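Local coordinates for branched-chain alpha-ketoacid decarboxylase (Lactococcus lactis, PDB 2VBF), which probably decarboxylates branched-chain and aromatic alpha-keto acids to aldehydes, with thiamine diphosphate and a magnesium ion as cofactors, at residues Y30-L35 with E41-V46; A70-A75 with F91-G96; S76-G81 with V459-L464; N104-S109 with P152-R157. All blocks are in the same frame, centred on the assembly; numbering follows the deposited sequence.

Contact 1: residues Y30-L35 with E41-V46; sequences YLLDRL and EEIFGV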
loop_
_atom_site.group_PDB
_atom_site.type_symbol
_atom_site.label_atom_id
_atom_site.label_comp_id
_atom_site.label_asym_id
_atom_site.label_seq_id
_atom_site.Cartn_x
_atom_site.Cartn_y
_atom_site.Cartn_z
ATOM N N TYR A 30 14.714 -6.440 -25.029
ATOM C CA TYR A 30 13.486 -6.745 -25.772
ATOM C C TYR A 30 12.264 -6.083 -25.125
ATOM O O TYR A 30 11.479 -5.388 -25.793
ATOM C CB TYR A 30 13.286 -8.253 -25.862
ATOM C CG TYR A 30 12.230 -8.688 -26.862
ATOM C CD1 TYR A 30 12.588 -9.090 -28.143
ATOM C CD2 TYR A 30 10.881 -8.705 -26.528
ATOM C CE1 TYR A 30 11.639 -9.489 -29.056
ATOM C CE2 TYR A 30 9.919 -9.102 -27.442
ATOM C CZ TYR A 30 10.304 -9.490 -28.709
ATOM O OH TYR A 30 9.371 -9.892 -29.643
ATOM N N LEU A 31 12.139 -6.286 -23.816
ATOM C CA LEU A 31 11.059 -5.687 -23.032
ATOM C C LEU A 31 11.074 -4.168 -23.123
ATOM O O LEU A 31 10.044 -3.552 -23.407
ATOM C CB LEU A 31 11.141 -6.152 -21.582
ATOM C CG LEU A 31 10.089 -5.649 -20.594
ATOM C CD1 LEU A 31 8.683 -5.805 -21.161
ATOM C CD2 LEU A 31 10.229 -6.416 -19.266
ATOM N N LEU A 32 12.252 -3.566 -22.943
ATOM C CA LEU A 32 12.364 -2.122 -22.971
ATOM C C LEU A 32 12.084 -1.570 -24.384
ATOM O O LEU A 32 11.468 -0.516 -24.527
ATOM C CB LEU A 32 13.727 -1.676 -22.417
ATOM C CG LEU A 32 13.944 -1.941 -20.908
ATOM C CD1 LEU A 32 15.373 -1.670 -20.498
ATOM C CD2 LEU A 32 12.981 -1.096 -20.082
ATOM N N ASP A 33 12.494 -2.305 -25.417
ATOM C CA ASP A 33 12.176 -1.919 -26.789
ATOM C C ASP A 33 10.659 -1.892 -27.007
ATOM O O ASP A 33 10.127 -0.935 -27.578
ATOM C CB ASP A 33 12.837 -2.852 -27.801
ATOM C CG ASP A 33 14.279 -2.456 -28.135
ATOM O OD1 ASP A 33 14.751 -1.391 -27.701
ATOM O OD2 ASP A 33 14.946 -3.225 -28.853
ATOM N N ARG A 34 9.967 -2.928 -26.529
ATOM C CA ARG A 34 8.512 -3.004 -26.666
ATOM C C ARG A 34 7.817 -1.892 -25.886
ATOM O O ARG A 34 6.862 -1.308 -26.377
ATOM C CB ARG A 34 7.975 -4.359 -26.218
ATOM C CG ARG A 34 8.322 -5.533 -27.142
ATOM C CD ARG A 34 7.943 -5.261 -28.601
ATOM N NE ARG A 34 7.725 -6.491 -29.362
ATOM C CZ ARG A 34 7.430 -6.533 -30.664
ATOM N NH1 ARG A 34 7.351 -5.423 -31.379
ATOM N NH2 ARG A 34 7.235 -7.696 -31.268
ATOM N N LEU A 35 8.296 -1.599 -24.675
ATOM C CA LEU A 35 7.753 -0.476 -23.905
ATOM C C LEU A 35 7.940 0.849 -24.643
ATOM O O LEU A 35 7.028 1.670 -24.694
ATOM C CB LEU A 35 8.361 -0.415 -22.496
ATOM C CG LEU A 35 8.102 -1.628 -21.600
ATOM C CD1 LEU A 35 8.767 -1.376 -20.244
ATOM C CD2 LEU A 35 6.599 -1.951 -21.442
ATOM N N GLU A 41 8.147 6.585 -21.982
ATOM C CA GLU A 41 9.439 7.272 -21.918
ATOM C C GLU A 41 9.994 7.369 -20.494
ATOM O O GLU A 41 11.103 7.867 -20.276
ATOM C CB GLU A 41 9.276 8.664 -22.531
ATOM C CG GLU A 41 8.967 8.613 -24.039
ATOM C CD GLU A 41 8.548 9.952 -24.623
ATOM O OE1 GLU A 41 8.606 10.985 -23.933
ATOM O OE2 GLU A 41 8.147 9.973 -25.801
ATOM N N GLU A 42 9.210 6.888 -19.527
ATOM C CA GLU A 42 9.553 6.956 -18.113
ATOM C C GLU A 42 9.013 5.700 -17.454
ATOM O O GLU A 42 7.904 5.292 -17.776
ATOM C CB GLU A 42 8.906 8.188 -17.448
ATOM C CG GLU A 42 9.625 9.518 -17.670
ATOM C CD GLU A 42 9.228 10.261 -18.938
ATOM O OE1 GLU A 42 8.196 9.954 -19.576
ATOM O OE2 GLU A 42 9.957 11.208 -19.294
ATOM N N ILE A 43 9.786 5.107 -16.539
ATOM C CA ILE A 43 9.341 3.944 -15.758
ATOM C C ILE A 43 9.426 4.291 -14.284
ATOM O O ILE A 43 10.452 4.793 -13.808
ATOM C CB ILE A 43 10.178 2.674 -16.054
ATOM C CG1 ILE A 43 10.038 2.313 -17.536
ATOM C CG2 ILE A 43 9.775 1.501 -15.158
ATOM C CD1 ILE A 43 10.747 1.039 -17.973
ATOM N N PHE A 44 8.336 4.020 -13.578
ATOM C CA PHE A 44 8.259 4.293 -12.139
ATOM C C PHE A 44 8.563 3.046 -11.321
ATOM O O PHE A 44 8.758 1.961 -11.859
ATOM C CB PHE A 44 6.893 4.876 -11.810
ATOM C CG PHE A 44 6.579 6.108 -12.610
ATOM C CD1 PHE A 44 7.147 7.330 -12.271
ATOM C CD2 PHE A 44 5.771 6.039 -13.726
ATOM C CE1 PHE A 44 6.885 8.471 -13.029
ATOM C CE2 PHE A 44 5.489 7.174 -14.493
ATOM C CZ PHE A 44 6.054 8.393 -14.137
ATOM N N GLY A 45 8.659 3.225 -10.008
ATOM C CA GLY A 45 8.763 2.096 -9.095
ATOM C C GLY A 45 9.790 2.228 -7.992
ATOM O O GLY A 45 10.253 3.318 -7.676
ATOM N N VAL A 46 10.177 1.087 -7.447
ATOM C CA VAL A 46 11.088 1.029 -6.310
ATOM C C VAL A 46 12.049 -0.129 -6.499
ATOM O O VAL A 46 11.618 -1.252 -6.836
ATOM C CB VAL A 46 10.332 0.863 -4.967
ATOM C CG1 VAL A 46 11.317 0.762 -3.758
ATOM C CG2 VAL A 46 9.331 2.012 -4.740
#
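Ile43, on strand 42-45, meets Leu32 and Leu35 of helix 27-37 where the first helix packs on the first strand in the chain of a six-stranded parallel sheet, in an alpha/beta fold. This is the N-terminal, thiamine diphosphate-binding domain of the subunit. The tight part is small and wholly apolar: three buried side chains bring together three methyl groups. Leu32 and Leu35 lie one helical turn apart and present CD2 and CD1 respectively, while Ile43 supplies CD1 alone. Its CD1 stands at the end of an extended chain (chi2 -177°), which carries it off the sheet to the helix. Both leucines cross the isoleucine at about a right angle, so the contact is made by methyl ends and not along the side chains. Phe54, Gln57 and Ile58 of helix 52-60 pack on Leu32, and Trp66 of strand 65-68 packs on Ile43.

The remote side is polar and partly open to solvent. Asp33, partly exposed, forms salt bridges with Lys198 and Arg61, and the exposed Glu41 pairs with Lys86. On the flank turned to helix 165-179, buried Arg34 is bridged to Asp170, which also takes a hydrogen bond from the Tyr30 hydroxyl. At the apolar centre, Ile43 CD1 lies 3.7 Å from Leu32 CD2 and 3.9 Å from Leu35 CD1.

Contact 2: residues A70-A75 with F91-G96; sequences ANELNA and FLTTFG. With TPP (thiamine diphosphate), chain D.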
loop_
_atom_site.group_PDB
_atom_site.type_symbol
_atom_site.label_atom_id
_atom_site.label_comp_id
_atom_site.label_asym_id
_atom_site.label_seq_id
_atom_site.Cartn_x
_atom_site.Cartn_y
_atom_site.Cartn_z
ATOM N N ALA A 70 9.039 6.922 -3.654
ATOM C CA ALA A 70 9.285 6.629 -2.242
ATOM C C ALA A 70 8.714 5.247 -1.880
ATOM O O ALA A 70 9.393 4.455 -1.210
ATOM C CB ALA A 70 8.690 7.727 -1.361
ATOM N N ASN A 71 7.483 4.955 -2.316
ATOM C CA ASN A 71 6.889 3.635 -2.121
ATOM C C ASN A 71 6.159 3.094 -3.354
ATOM O O ASN A 71 5.876 3.826 -4.318
ATOM C CB ASN A 71 6.021 3.548 -0.845
ATOM C CG ASN A 71 4.734 4.350 -0.905
ATOM O OD1 ASN A 71 4.057 4.441 -1.931
ATOM N ND2 ASN A 71 4.346 4.890 0.251
ATOM N N GLU A 72 5.852 1.804 -3.302
ATOM C CA GLU A 72 5.246 1.105 -4.445
ATOM C C GLU A 72 3.783 1.442 -4.708
ATOM O O GLU A 72 3.345 1.468 -5.870
ATOM C CB GLU A 72 5.411 -0.407 -4.315
ATOM C CG GLU A 72 6.850 -0.855 -4.434
ATOM C CD GLU A 72 7.616 -0.850 -3.110
ATOM O OE1 GLU A 72 7.135 -0.294 -2.088
ATOM O OE2 GLU A 72 8.728 -1.420 -3.098
ATOM N N LEU A 73 2.995 1.648 -3.655
ATOM C CA LEU A 73 1.623 2.056 -3.870
ATOM C C LEU A 73 1.607 3.356 -4.670
ATOM O O LEU A 73 0.869 3.495 -5.647
ATOM C CB LEU A 73 0.854 2.224 -2.550
ATOM C CG LEU A 73 -0.621 2.595 -2.729
ATOM C CD1 LEU A 73 -1.413 1.562 -3.543
ATOM C CD2 LEU A 73 -1.312 2.858 -1.394
ATOM N N ASN A 74 2.447 4.305 -4.264
ATOM C CA ASN A 74 2.534 5.572 -4.954
ATOM C C ASN A 74 2.992 5.409 -6.395
ATOM O O ASN A 74 2.450 6.092 -7.276
ATOM C CB ASN A 74 3.429 6.554 -4.195
ATOM C CG ASN A 74 2.851 6.918 -2.828
ATOM O OD1 ASN A 74 1.685 6.618 -2.537
ATOM N ND2 ASN A 74 3.665 7.546 -1.972
ATOM N N ALA A 75 3.955 4.508 -6.631
ATOM C CA ALA A 75 4.442 4.171 -7.973
ATOM C C ALA A 75 3.301 3.708 -8.868
ATOM O O ALA A 75 3.178 4.159 -10.007
ATOM C CB ALA A 75 5.563 3.070 -7.904
ATOM N N PHE A 91 5.532 0.431 -14.511
ATOM C CA PHE A 91 6.294 0.557 -13.267
ATOM C C PHE A 91 6.894 -0.795 -12.870
ATOM O O PHE A 91 6.445 -1.838 -13.326
ATOM C CB PHE A 91 5.481 1.215 -12.145
ATOM C CG PHE A 91 4.395 0.351 -11.551
ATOM C CD1 PHE A 91 4.578 -0.272 -10.321
ATOM C CD2 PHE A 91 3.169 0.219 -12.189
ATOM C CE1 PHE A 91 3.581 -1.062 -9.770
ATOM C CE2 PHE A 91 2.156 -0.556 -11.636
ATOM C CZ PHE A 91 2.365 -1.197 -10.422
ATOM N N LEU A 92 7.950 -0.721 -12.068
ATOM C CA LEU A 92 8.781 -1.851 -11.698
ATOM C C LEU A 92 8.767 -2.028 -10.189
ATOM O O LEU A 92 9.038 -1.070 -9.444
ATOM C CB LEU A 92 10.221 -1.587 -12.159
ATOM C CG LEU A 92 11.300 -2.605 -11.784
ATOM C CD1 LEU A 92 11.038 -3.979 -12.392
ATOM C CD2 LEU A 92 12.707 -2.075 -12.161
ATOM N N THR A 93 8.511 -3.251 -9.730
ATOM C CA THR A 93 8.552 -3.551 -8.298
ATOM C C THR A 93 9.383 -4.793 -8.064
ATOM O O THR A 93 9.823 -5.444 -9.015
ATOM C CB THR A 93 7.136 -3.770 -7.734
ATOM O OG1 THR A 93 6.523 -4.885 -8.399
ATOM C CG2 THR A 93 6.279 -2.528 -7.923
ATOM N N THR A 94 9.589 -5.120 -6.793
ATOM C CA THR A 94 10.261 -6.346 -6.414
ATOM C C THR A 94 9.223 -7.366 -5.916
ATOM O O THR A 94 8.171 -7.017 -5.386
ATOM C CB THR A 94 11.353 -6.044 -5.384
ATOM O OG1 THR A 94 12.298 -7.127 -5.337
ATOM C CG2 THR A 94 10.737 -5.762 -4.026
ATOM N N PHE A 95 9.537 -8.636 -6.152
ATOM C CA PHE A 95 8.730 -9.782 -5.761
ATOM C C PHE A 95 8.128 -9.687 -4.351
ATOM O O PHE A 95 8.826 -9.301 -3.399
ATOM C CB PHE A 95 9.624 -11.028 -5.820
ATOM C CG PHE A 95 8.884 -12.315 -5.715
ATOM C CD1 PHE A 95 8.179 -12.803 -6.801
ATOM C CD2 PHE A 95 8.906 -13.058 -4.553
ATOM C CE1 PHE A 95 7.500 -13.987 -6.725
ATOM C CE2 PHE A 95 8.213 -14.262 -4.469
ATOM C CZ PHE A 95 7.509 -14.719 -5.562
ATOM N N GLY A 96 6.842 -10.028 -4.233
ATOM C CA GLY A 96 6.155 -10.082 -2.951
ATOM C C GLY A 96 5.874 -8.724 -2.337
ATOM O O GLY A 96 4.769 -8.187 -2.450
HETATM N "N1'" TPP D . 10.468 -2.319 -1.291
HETATM C "C2'" TPP D . 9.935 -2.913 -0.168
HETATM C CM2 TPP D . 8.511 -2.649 0.205
HETATM N "N3'" TPP D . 10.721 -3.743 0.577
HETATM C "C4'" TPP D . 12.039 -3.984 0.229
HETATM N "N4'" TPP D . 12.721 -4.833 0.988
HETATM C "C5'" TPP D . 12.598 -3.365 -0.898
HETATM C "C6'" TPP D . 11.788 -2.521 -1.651
HETATM C "C7'" TPP D . 14.063 -3.598 -1.281
HETATM N N3 TPP D . 15.006 -3.013 -0.321
HETATM C C2 TPP D . 15.622 -3.681 0.733
HETATM S S1 TPP D . 16.625 -2.800 1.652
HETATM C C5 TPP D . 16.323 -1.515 0.722
HETATM C C4 TPP D . 15.435 -1.727 -0.337
HETATM C CM4 TPP D . 15.000 -0.694 -1.345
HETATM C C6 TPP D . 17.048 -0.246 1.076
HETATM C C7 TPP D . 16.691 0.322 2.447
HETATM O O7 TPP D . 17.402 1.546 2.527
HETATM P PA TPP D . 17.626 2.329 3.918
HETATM O O1A TPP D . 16.296 2.281 4.656
HETATM O O2A TPP D . 18.055 3.734 3.571
HETATM O O3A TPP D . 18.690 1.448 4.719
HETATM P PB TPP D . 20.307 1.607 4.750
HETATM O O1B TPP D . 20.844 0.295 4.263
HETATM O O2B TPP D . 20.681 1.878 6.175
HETATM O O3B TPP D . 20.676 2.774 3.876
HETATM O O HOH W 1 9.776 -2.722 -5.235
#
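Ala75 and Glu72, at the start of helix 72-86, make apolar touches with Phe91 and Thr93 of strand 89-94. Ala75 sets its CB 4.2 Å from CD1 of Phe91, meeting the ring obliquely. One turn earlier, Glu72 lays the aliphatic part of its chain against Thr93, with Glu72 CG 3.9 Å from Thr93 CG2. The Thr93 methyl is turned to the helix, while its hydroxyl is hydrogen-bonded to Glu118 on strand 116-122.

The polar link is indirect. Bent at chi2 (88°), Glu72 swings its carboxylate along the strand toward Thr94, and one water fills the step between them. The water donates to Glu72 OE2 at 2.7 Å and accepts from Thr94 N at 2.9 Å, which ties the carboxylate to the end of the strand. On the helix side, Asn71 is the N-cap residue, and its ND2 is hydrogen-bonded to Leu457 O of the second subunit.

Cofactor contacts make the third group. Glu72 OE2 comes within 2.7 Å of N1' of the thiamine diphosphate aminopyrimidine, and Glu72 OE1 lies 3.6 Å from the ring methyl CM2. Thr94 CG2 approaches C6' at 4.2 Å. The second subunit binds this cofactor too, through residues that include Ser454 and Thr483. A glutamate beside N1', carried by the PYR domain (N-terminal in this family), is found in nearly all thiamine diphosphate enzymes, where it helps the aminopyrimidine reach its imino form; Glu72 sits in that place, in a site built across the dimer interface.

Contact 3: residues S76-G81 with V459-L464; sequences SYMADG and VQELGL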
loop_
_atom_site.group_PDB
_atom_site.type_symbol
_atom_site.label_atom_id
_atom_site.label_comp_id
_atom_site.label_asym_id
_atom_site.label_seq_id
_atom_site.Cartn_x
_atom_site.Cartn_y
_atom_site.Cartn_z
ATOM N N SER A 76 2.439 2.854 -8.328
ATOM C CA SER A 76 1.299 2.322 -9.076
ATOM C C SER A 76 0.282 3.423 -9.429
ATOM O O SER A 76 -0.203 3.506 -10.555
ATOM C CB SER A 76 0.656 1.165 -8.299
ATOM O OG SER A 76 -0.091 1.596 -7.176
ATOM N N TYR A 77 0.015 4.304 -8.471
ATOM C CA TYR A 77 -0.835 5.461 -8.699
ATOM C C TYR A 77 -0.239 6.383 -9.769
ATOM O O TYR A 77 -0.950 6.921 -10.627
ATOM C CB TYR A 77 -0.996 6.249 -7.400
ATOM C CG TYR A 77 -1.843 5.631 -6.293
ATOM C CD1 TYR A 77 -2.849 4.694 -6.552
ATOM C CD2 TYR A 77 -1.680 6.068 -4.971
ATOM C CE1 TYR A 77 -3.662 4.198 -5.510
ATOM C CE2 TYR A 77 -2.465 5.577 -3.942
ATOM C CZ TYR A 77 -3.451 4.648 -4.217
ATOM O OH TYR A 77 -4.223 4.183 -3.180
ATOM N N MET A 78 1.065 6.597 -9.664
ATOM C CA MET A 78 1.771 7.480 -10.592
ATOM C C MET A 78 1.725 6.949 -12.014
ATOM O O MET A 78 1.467 7.712 -12.943
ATOM C CB MET A 78 3.215 7.680 -10.156
ATOM C CG MET A 78 3.926 8.821 -10.891
ATOM S SD MET A 78 5.447 9.418 -10.093
ATOM C CE MET A 78 4.781 10.079 -8.572
ATOM N N ALA A 79 1.971 5.648 -12.156
ATOM C CA ALA A 79 1.877 4.967 -13.456
ATOM C C ALA A 79 0.466 5.080 -14.061
ATOM O O ALA A 79 0.304 5.318 -15.263
ATOM C CB ALA A 79 2.306 3.514 -13.322
ATOM N N ASP A 80 -0.558 4.954 -13.220
ATOM C CA ASP A 80 -1.941 5.128 -13.648
ATOM C C ASP A 80 -2.175 6.550 -14.216
ATOM O O ASP A 80 -2.646 6.694 -15.338
ATOM C CB ASP A 80 -2.873 4.781 -12.472
ATOM C CG ASP A 80 -4.341 4.872 -12.806
ATOM O OD1 ASP A 80 -4.807 5.934 -13.258
ATOM O OD2 ASP A 80 -5.049 3.881 -12.518
ATOM N N GLY A 81 -1.823 7.597 -13.464
ATOM C CA GLY A 81 -1.904 8.962 -13.977
ATOM C C GLY A 81 -1.153 9.178 -15.280
ATOM O O GLY A 81 -1.650 9.815 -16.206
ATOM N N VAL A 459 1.770 11.493 0.725
ATOM C CA VAL A 459 2.601 12.691 0.820
ATOM C C VAL A 459 4.071 12.508 0.419
ATOM O O VAL A 459 4.695 13.447 -0.068
ATOM C CB VAL A 459 2.532 13.283 2.267
ATOM C CG1 VAL A 459 3.253 12.370 3.238
ATOM C CG2 VAL A 459 3.122 14.701 2.303
ATOM N N GLN A 460 4.624 11.303 0.584
ATOM C CA GLN A 460 6.067 11.106 0.393
ATOM C C GLN A 460 6.552 11.320 -1.037
ATOM O O GLN A 460 7.766 11.490 -1.242
ATOM C CB GLN A 460 6.568 9.766 0.948
ATOM C CG GLN A 460 5.790 8.541 0.501
ATOM C CD GLN A 460 4.657 8.223 1.449
ATOM O OE1 GLN A 460 3.503 8.611 1.225
ATOM N NE2 GLN A 460 4.988 7.564 2.542
ATOM N N GLU A 461 5.649 11.357 -2.026
ATOM C CA GLU A 461 6.092 11.647 -3.409
ATOM C C GLU A 461 6.418 13.133 -3.636
ATOM O O GLU A 461 6.839 13.527 -4.725
ATOM C CB GLU A 461 5.100 11.155 -4.456
ATOM C CG GLU A 461 4.842 9.633 -4.430
ATOM C CD GLU A 461 6.083 8.784 -4.242
ATOM O OE1 GLU A 461 7.043 8.963 -5.017
ATOM O OE2 GLU A 461 6.104 7.927 -3.318
ATOM N N LEU A 462 6.221 13.961 -2.613
ATOM C CA LEU A 462 6.755 15.322 -2.621
ATOM C C LEU A 462 8.260 15.310 -2.968
ATOM O O LEU A 462 8.721 16.151 -3.733
ATOM C CB LEU A 462 6.492 15.979 -1.259
ATOM C CG LEU A 462 6.500 17.487 -1.048
ATOM C CD1 LEU A 462 5.973 18.266 -2.229
ATOM C CD2 LEU A 462 5.688 17.799 0.214
ATOM N N GLY A 463 9.025 14.349 -2.445
ATOM C CA GLY A 463 10.450 14.242 -2.765
ATOM C C GLY A 463 10.717 14.121 -4.257
ATOM O O GLY A 463 11.544 14.841 -4.819
ATOM N N LEU A 464 10.009 13.195 -4.899
ATOM C CA LEU A 464 10.080 13.019 -6.340
ATOM C C LEU A 464 9.764 14.306 -7.099
ATOM O O LEU A 464 10.454 14.651 -8.054
ATOM C CB LEU A 464 9.117 11.899 -6.753
ATOM C CG LEU A 464 8.971 11.568 -8.241
ATOM C CD1 LEU A 464 8.420 10.140 -8.415
ATOM C CD2 LEU A 464 8.090 12.574 -8.975
#
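Met78 of helix 72-86 reaches across to Glu461 and Leu464, joining the N-terminal domain to the C-terminal thiamine diphosphate-binding domain. Its CB leaves the helix toward the 459-464 segment, and CG, set anti to the backbone N (chi1 -167°), prolongs that direction. The next torsion is extended too, so SD is carried well out from the helix, to 3.5 Å from Leu464 CD1. The chain bends only at its last torsion (chi3 -65°). CE therefore turns across the end of the leucine and lies 3.6 Å from Leu464 CD1 and 4.2 Å from Leu464 CD2. The same methyl touches the aliphatic part of Glu461, with Met78 CE 4.2 Å from Glu461 CG. Met78 and Leu464 thus approach tip to tip.

The Glu461 carboxylate is tied to the loop and first turn ahead of Met78, OE2 being hydrogen-bonded to Asn74 ND2 and OE1 to Asn69 ND2 and Ala70 N. Gln460, the residue before Glu461, is hydrogen-bonded to Gln460 of the second subunit. Helix 430-440 closes over the methionine through Pro432 and Leu435, while on another flank of helix 72-86 Ser76 and Ala79 rest against Phe91 of strand 89-94.

Contact 4: residues N104-S109 with P152-R157; sequences NGLAGS and PVTAAR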
loop_
_atom_site.group_PDB
_atom_site.type_symbol
_atom_site.label_atom_id
_atom_site.label_comp_id
_atom_site.label_asym_id
_atom_site.label_seq_id
_atom_site.Cartn_x
_atom_site.Cartn_y
_atom_site.Cartn_z
ATOM N N ASN A 104 -3.264 -2.381 -4.964
ATOM C CA ASN A 104 -4.437 -1.503 -4.957
ATOM C C ASN A 104 -4.413 -0.500 -6.115
ATOM O O ASN A 104 -5.459 -0.147 -6.663
ATOM C CB ASN A 104 -4.543 -0.721 -3.659
ATOM C CG ASN A 104 -5.785 0.137 -3.603
ATOM O OD1 ASN A 104 -6.898 -0.339 -3.884
ATOM N ND2 ASN A 104 -5.614 1.412 -3.241
ATOM N N GLY A 105 -3.226 0.002 -6.438
ATOM C CA GLY A 105 -3.060 0.868 -7.602
ATOM C C GLY A 105 -3.396 0.132 -8.885
ATOM O O GLY A 105 -4.110 0.653 -9.737
ATOM N N LEU A 106 -2.886 -1.089 -9.020
ATOM C CA LEU A 106 -3.165 -1.881 -10.210
ATOM C C LEU A 106 -4.652 -2.234 -10.304
ATOM O O LEU A 106 -5.212 -2.270 -11.405
ATOM C CB LEU A 106 -2.299 -3.150 -10.268
ATOM C CG LEU A 106 -1.957 -3.623 -11.683
ATOM C CD1 LEU A 106 -0.902 -2.711 -12.321
ATOM C CD2 LEU A 106 -1.497 -5.097 -11.646
ATOM N N ALA A 107 -5.291 -2.493 -9.168
ATOM C CA ALA A 107 -6.731 -2.745 -9.133
ATOM C C ALA A 107 -7.509 -1.527 -9.649
ATOM O O ALA A 107 -8.459 -1.672 -10.417
ATOM C CB ALA A 107 -7.171 -3.094 -7.698
ATOM N N GLY A 108 -7.096 -0.324 -9.251
ATOM C CA GLY A 108 -7.724 0.899 -9.782
ATOM C C GLY A 108 -7.543 1.086 -11.274
ATOM O O GLY A 108 -8.451 1.550 -11.983
ATOM N N SER A 109 -6.361 0.729 -11.761
ATOM C CA SER A 109 -6.088 0.762 -13.190
ATOM C C SER A 109 -6.972 -0.274 -13.911
ATOM O O SER A 109 -7.400 -0.040 -15.033
ATOM C CB SER A 109 -4.608 0.508 -13.457
ATOM O OG SER A 109 -3.820 1.548 -12.906
ATOM N N PRO A 152 -7.566 -11.376 -10.649
ATOM C CA PRO A 152 -8.766 -10.550 -10.847
ATOM C C PRO A 152 -8.557 -9.108 -11.296
ATOM O O PRO A 152 -9.536 -8.453 -11.672
ATOM C CB PRO A 152 -9.419 -10.560 -9.459
ATOM C CG PRO A 152 -8.822 -11.767 -8.763
ATOM C CD PRO A 152 -7.412 -11.747 -9.231
ATOM N N VAL A 153 -7.318 -8.606 -11.240
ATOM C CA VAL A 153 -7.029 -7.213 -11.522
ATOM C C VAL A 153 -6.015 -7.043 -12.674
ATOM O O VAL A 153 -5.403 -5.985 -12.840
ATOM C CB VAL A 153 -6.553 -6.475 -10.225
ATOM C CG1 VAL A 153 -7.673 -6.439 -9.196
ATOM C CG2 VAL A 153 -5.291 -7.131 -9.643
ATOM N N THR A 154 -5.862 -8.082 -13.492
ATOM C CA THR A 154 -5.020 -7.991 -14.677
ATOM C C THR A 154 -5.693 -8.663 -15.876
ATOM O O THR A 154 -6.394 -9.654 -15.730
ATOM C CB THR A 154 -3.634 -8.668 -14.436
ATOM O OG1 THR A 154 -3.831 -9.988 -13.916
ATOM C CG2 THR A 154 -2.738 -7.851 -13.452
ATOM N N ALA A 155 -5.505 -8.090 -17.062
ATOM C CA ALA A 155 -6.029 -8.686 -18.292
ATOM C C ALA A 155 -5.182 -9.869 -18.744
ATOM O O ALA A 155 -5.674 -10.778 -19.426
ATOM C CB ALA A 155 -6.080 -7.662 -19.379
ATOM N N ALA A 156 -3.899 -9.827 -18.407
ATOM C CA ALA A 156 -2.975 -10.893 -18.746
ATOM C C ALA A 156 -1.793 -10.845 -17.794
ATOM O O ALA A 156 -1.468 -9.788 -17.247
ATOM C CB ALA A 156 -2.491 -10.735 -20.192
ATOM N N ARG A 157 -1.150 -11.992 -17.613
ATOM C CA ARG A 157 -0.014 -12.112 -16.711
ATOM C C ARG A 157 0.928 -13.205 -17.179
ATOM O O ARG A 157 0.482 -14.183 -17.786
ATOM C CB ARG A 157 -0.503 -12.394 -15.293
ATOM C CG ARG A 157 -1.143 -13.750 -15.074
ATOM C CD ARG A 157 -2.192 -13.691 -13.977
ATOM N NE ARG A 157 -3.278 -12.848 -14.420
ATOM C CZ ARG A 157 -4.239 -13.222 -15.263
ATOM N NH1 ARG A 157 -4.320 -14.464 -15.736
ATOM N NH2 ARG A 157 -5.155 -12.343 -15.619
#
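Helix 97-111 packs here on the turn leading into edge strand 156-159 of the six-stranded parallel sheet, through Leu106 and Ala107 against Val153 and Thr154. The backbones come close, with Ala107 CA and Val153 CA 5.1 Å apart, because the small alanine lets the valine settle on the helix surface. Val153 CG1 lies 3.7 Å from Ala107 CB and 3.8 Å from Ala107 CA. Beside this pair the branch end of Leu106 meets a methyl: Leu106 CD2 is 3.5 Å from Thr154 CG2. The carbonyl oxygen of Val153 is buried by the contact without a polar partner.

Thr154 turns its other branch to Arg157. Both NE and NH2 of the arginine bond to Thr154 OG1, side-on and in the guanidinium plane. The NE bond is the straighter one, 3.0 Å from Arg157 NE to Thr154 OG1 at 159°. That hydroxyl is also hydrogen-bonded to His150 O, which helps fix the methyl facing Leu106.

Leu100 and Met149 of the second subunit pack on Ala107 and Val153 respectively. Within the chain, Leu106 also touches Pro182, just ahead of strand 183-188, Thr154 leans on Tyr184 of that strand, and helix 165-179 covers Ala155 and Ala156.

Contacts 1, 2 and 4 all reach the parallel sheet of the N-terminal domain, while contact 3 ties that domain to the C-terminal one. Contact 1 precedes the others along the chain; contacts 2 and 3 interleave on helix 72-86, and contact 4 is nested inside the long loop closed by contact 3. Centres of contacts 2 and 3 lie about 10 Å apart, those of contacts 1 and 2 about 14 Å, on neighbouring strands 42-45 and 89-94. Phe44 packs on Met78, and Asp80 is probably hydrogen-bonded to Ser109, linking contact 3 to contacts 1 and 4. All four contacts reach the second subunit, contact 1 through Val46. Helix 72-86, which carries Glu72, thus lies between sheet, C-terminal domain and second subunit.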